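Exosome subunit (Archaeoglobus fulgidus, PDB 2OGK) is of unknown function, belonging to an archaeal family that structurally resembles RNA-binding proteins but probably does not itself bind RNA. Local coordinates at residues K3-V14 against D117-T127. Numbering follows the deposited sequence.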
# COMPACT_ATOMS: atom_id res chain seq x y z
N LYS D 3 -10.47 2.21 -21.50
CA LYS D 3 -11.06 0.84 -21.35
C LYS D 3 -10.21 -0.11 -20.51
O LYS D 3 -8.98 -0.07 -20.52
CB LYS D 3 -11.31 0.22 -22.74
CG LYS D 3 -11.95 -1.18 -22.72
CD LYS D 3 -13.49 -1.16 -22.88
CE LYS D 3 -14.26 -0.86 -21.58
NZ LYS D 3 -14.33 0.59 -21.21
N GLY D 4 -10.90 -0.99 -19.78
CA GLY D 4 -10.26 -1.96 -18.92
C GLY D 4 -11.28 -2.23 -17.82
O GLY D 4 -12.43 -1.78 -17.92
N LYS D 5 -10.88 -2.96 -16.79
CA LYS D 5 -11.80 -3.22 -15.69
C LYS D 5 -11.10 -3.19 -14.33
O LYS D 5 -9.86 -3.17 -14.25
CB LYS D 5 -12.50 -4.57 -15.88
CG LYS D 5 -11.62 -5.80 -15.68
CD LYS D 5 -12.48 -7.02 -15.38
CE LYS D 5 -11.68 -8.19 -14.80
NZ LYS D 5 -12.57 -9.32 -14.37
N ILE D 6 -11.91 -3.17 -13.28
CA ILE D 6 -11.43 -3.16 -11.91
C ILE D 6 -11.52 -4.60 -11.41
O ILE D 6 -12.55 -5.01 -10.88
CB ILE D 6 -12.30 -2.28 -11.00
CG1 ILE D 6 -12.52 -0.91 -11.63
CG2 ILE D 6 -11.64 -2.11 -9.65
CD1 ILE D 6 -13.38 0.01 -10.79
N GLU D 7 -10.46 -5.38 -11.59
CA GLU D 7 -10.47 -6.78 -11.15
C GLU D 7 -11.12 -6.94 -9.77
O GLU D 7 -11.96 -7.82 -9.58
CB GLU D 7 -9.05 -7.31 -11.12
CG GLU D 7 -8.95 -8.80 -11.24
CD GLU D 7 -7.54 -9.30 -10.95
OE1 GLU D 7 -6.56 -8.75 -11.53
OE2 GLU D 7 -7.40 -10.26 -10.16
N TRP D 8 -10.74 -6.10 -8.80
CA TRP D 8 -11.32 -6.15 -7.45
C TRP D 8 -11.26 -4.83 -6.69
O TRP D 8 -10.77 -3.83 -7.21
CB TRP D 8 -10.65 -7.23 -6.58
CG TRP D 8 -9.16 -7.19 -6.55
CD1 TRP D 8 -8.31 -8.05 -7.17
CD2 TRP D 8 -8.33 -6.26 -5.84
NE1 TRP D 8 -7.00 -7.74 -6.88
CE2 TRP D 8 -6.98 -6.64 -6.07
CE3 TRP D 8 -8.59 -5.14 -5.02
CZ2 TRP D 8 -5.89 -5.94 -5.52
CZ3 TRP D 8 -7.50 -4.45 -4.48
CH2 TRP D 8 -6.17 -4.85 -4.74
N VAL D 9 -11.77 -4.86 -5.46
CA VAL D 9 -11.80 -3.69 -4.59
C VAL D 9 -11.69 -4.10 -3.12
O VAL D 9 -12.51 -4.86 -2.62
CB VAL D 9 -13.11 -2.87 -4.74
CG1 VAL D 9 -13.27 -1.91 -3.56
CG2 VAL D 9 -13.08 -2.08 -6.05
N ARG D 10 -10.68 -3.57 -2.45
CA ARG D 10 -10.46 -3.87 -1.04
C ARG D 10 -10.59 -2.62 -0.16
O ARG D 10 -9.95 -1.59 -0.40
CB ARG D 10 -9.10 -4.54 -0.87
CG ARG D 10 -9.03 -5.85 -1.62
CD ARG D 10 -7.66 -6.48 -1.60
NE ARG D 10 -7.60 -7.63 -2.50
CZ ARG D 10 -6.49 -8.26 -2.86
NH1 ARG D 10 -5.30 -7.86 -2.40
NH2 ARG D 10 -6.55 -9.29 -3.70
N VAL D 11 -11.45 -2.72 0.85
CA VAL D 11 -11.71 -1.63 1.80
C VAL D 11 -11.32 -2.10 3.20
O VAL D 11 -11.92 -3.02 3.74
CB VAL D 11 -13.20 -1.23 1.81
CG1 VAL D 11 -13.46 -0.24 2.92
CG2 VAL D 11 -13.60 -0.62 0.47
N SER D 12 -10.32 -1.45 3.79
CA SER D 12 -9.87 -1.85 5.10
C SER D 12 -9.61 -0.73 6.09
O SER D 12 -9.41 0.43 5.72
CB SER D 12 -8.62 -2.70 4.96
OG SER D 12 -7.74 -2.08 4.05
N ALA D 13 -9.63 -1.11 7.36
CA ALA D 13 -9.40 -0.21 8.48
C ALA D 13 -8.85 -1.04 9.64
O ALA D 13 -8.88 -2.27 9.60
CB ALA D 13 -10.70 0.46 8.90
N VAL D 14 -8.33 -0.36 10.65
CA VAL D 14 -7.78 -1.03 11.82
C VAL D 14 -8.55 -0.62 13.06
O VAL D 14 -9.08 0.50 13.15
CB VAL D 14 -6.28 -0.70 12.00
CG1 VAL D 14 -5.82 -1.11 13.38
CG2 VAL D 14 -5.47 -1.44 10.96
N ASP D 117 -4.51 7.15 10.45
CA ASP D 117 -5.39 6.01 10.63
C ASP D 117 -6.66 6.24 9.82
O ASP D 117 -7.66 6.77 10.33
CB ASP D 117 -5.70 5.78 12.11
CG ASP D 117 -6.70 4.64 12.35
OD1 ASP D 117 -6.44 3.50 11.92
OD2 ASP D 117 -7.74 4.91 12.97
N PRO D 118 -6.63 5.88 8.53
CA PRO D 118 -7.77 6.05 7.64
C PRO D 118 -8.37 4.71 7.24
O PRO D 118 -8.00 3.66 7.77
CB PRO D 118 -7.14 6.74 6.45
CG PRO D 118 -5.89 5.91 6.30
CD PRO D 118 -5.40 5.72 7.74
N ILE D 119 -9.30 4.79 6.29
CA ILE D 119 -9.96 3.62 5.72
C ILE D 119 -9.35 3.50 4.32
O ILE D 119 -9.59 4.34 3.45
CB ILE D 119 -11.50 3.81 5.63
CG1 ILE D 119 -12.10 3.86 7.05
CG2 ILE D 119 -12.13 2.67 4.81
CD1 ILE D 119 -13.60 4.13 7.12
N ALA D 120 -8.54 2.47 4.13
CA ALA D 120 -7.87 2.24 2.87
C ALA D 120 -8.77 1.58 1.84
O ALA D 120 -9.42 0.57 2.10
CB ALA D 120 -6.63 1.39 3.09
N VAL D 121 -8.79 2.15 0.64
CA VAL D 121 -9.60 1.64 -0.45
C VAL D 121 -8.73 1.40 -1.68
O VAL D 121 -8.45 2.33 -2.42
CB VAL D 121 -10.71 2.65 -0.84
CG1 VAL D 121 -11.57 2.08 -1.96
CG2 VAL D 121 -11.55 2.98 0.38
N LYS D 122 -8.29 0.16 -1.90
CA LYS D 122 -7.50 -0.15 -3.09
C LYS D 122 -8.47 -0.65 -4.16
O LYS D 122 -9.56 -1.13 -3.86
CB LYS D 122 -6.45 -1.25 -2.86
CG LYS D 122 -6.27 -1.76 -1.47
CD LYS D 122 -5.51 -0.79 -0.60
CE LYS D 122 -5.65 -1.19 0.88
NZ LYS D 122 -7.10 -1.26 1.38
N LEU D 123 -8.06 -0.53 -5.41
CA LEU D 123 -8.87 -0.99 -6.53
C LEU D 123 -7.91 -1.45 -7.59
O LEU D 123 -7.13 -0.64 -8.10
CB LEU D 123 -9.72 0.14 -7.11
CG LEU D 123 -10.59 0.96 -6.18
CD1 LEU D 123 -9.80 2.14 -5.63
CD2 LEU D 123 -11.78 1.45 -6.95
N ARG D 124 -7.92 -2.74 -7.93
CA ARG D 124 -7.01 -3.16 -8.97
C ARG D 124 -7.61 -2.85 -10.33
O ARG D 124 -8.77 -3.16 -10.61
CB ARG D 124 -6.67 -4.64 -8.88
CG ARG D 124 -5.33 -4.90 -9.55
CD ARG D 124 -5.00 -6.37 -9.75
NE ARG D 124 -3.59 -6.51 -10.11
CZ ARG D 124 -3.01 -5.92 -11.16
NH1 ARG D 124 -3.72 -5.15 -11.98
NH2 ARG D 124 -1.71 -6.08 -11.38
N LEU D 125 -6.82 -2.20 -11.18
CA LEU D 125 -7.27 -1.86 -12.51
C LEU D 125 -6.45 -2.73 -13.44
O LEU D 125 -5.24 -2.89 -13.24
CB LEU D 125 -6.99 -0.39 -12.81
CG LEU D 125 -7.43 0.66 -11.79
CD1 LEU D 125 -6.86 2.00 -12.20
CD2 LEU D 125 -8.93 0.73 -11.71
N VAL D 126 -7.10 -3.32 -14.44
CA VAL D 126 -6.42 -4.18 -15.38
C VAL D 126 -6.72 -3.71 -16.81
O VAL D 126 -7.86 -3.34 -17.13
CB VAL D 126 -6.85 -5.66 -15.19
CG1 VAL D 126 -6.70 -6.05 -13.72
CG2 VAL D 126 -8.29 -5.85 -15.63
N THR D 127 -5.69 -3.70 -17.65
CA THR D 127 -5.85 -3.25 -19.02
C THR D 127 -5.07 -4.14 -19.99
O THR D 127 -4.23 -4.92 -19.58
CB THR D 127 -5.37 -1.75 -19.20
OG1 THR D 127 -3.95 -1.65 -18.97
CG2 THR D 127 -6.09 -0.83 -18.24
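Two neighbouring antiparallel strands inside a five-stranded sheet meet here, 5-14 and 118-126, and their backbones are paired through Lys-5 with Val-126, Arg-10 with Lys-122 and Ser-12 with Ala-120. Lys-122 N gives a bond of 2.8 Å to Arg-10 O. Between Lys-5 and Val-9 the first strand spends three residues, where its partner spends two between Val-126 and Leu-123; this extra residue shifts the register as a beta bulge does.

On one face, branched aliphatic side chains suit a buried layer. Val-9 CG2 lies 3.9 Å from Leu-123 CD2, and Val-11 CG1 is 3.7 Å from Ile-119 CG2. Helix 61-75 covers Val-9 and Leu-123, while helix 132-142 covers Leu-125.

The other face is mixed and partly exposed. Trp-8, its CG set between backbone N and carbonyl carbon (chi1 50°), presents one face of its indole to Arg-124 CB, a CH-pi contact 3.7 Å from the centroid of the five-membered ring. Arg-10, also salt-bridged to Glu-57, puts NE over the opposite face, and Lys-122 CB touches the ring edge. An alanine in place of Trp-8 would probably leave the methylenes of Arg-124 and Lys-122 without their flat apolar partner and the Arg-10 guanidinium freer to turn. The Arg-124 guanidinium stands nearly perpendicular to the indole (89°); Glu-7 OE1 is 4.0 Å from Arg-124 NE, a long salt bridge of charges alone. Bends at chi2 (-76°) and chi4 bring Lys-122 NZ within 2.9 Å of Ser-12 OG, a hydrogen bond joined by weak ones to Arg-10 O and Ala-120 O. It runs diagonally between strands, the long lysine spanning the offset to the short serine.

Such a two-faced antiparallel sheet, apolar under its helices and mixed on the other side, belongs to an alpha + beta fold.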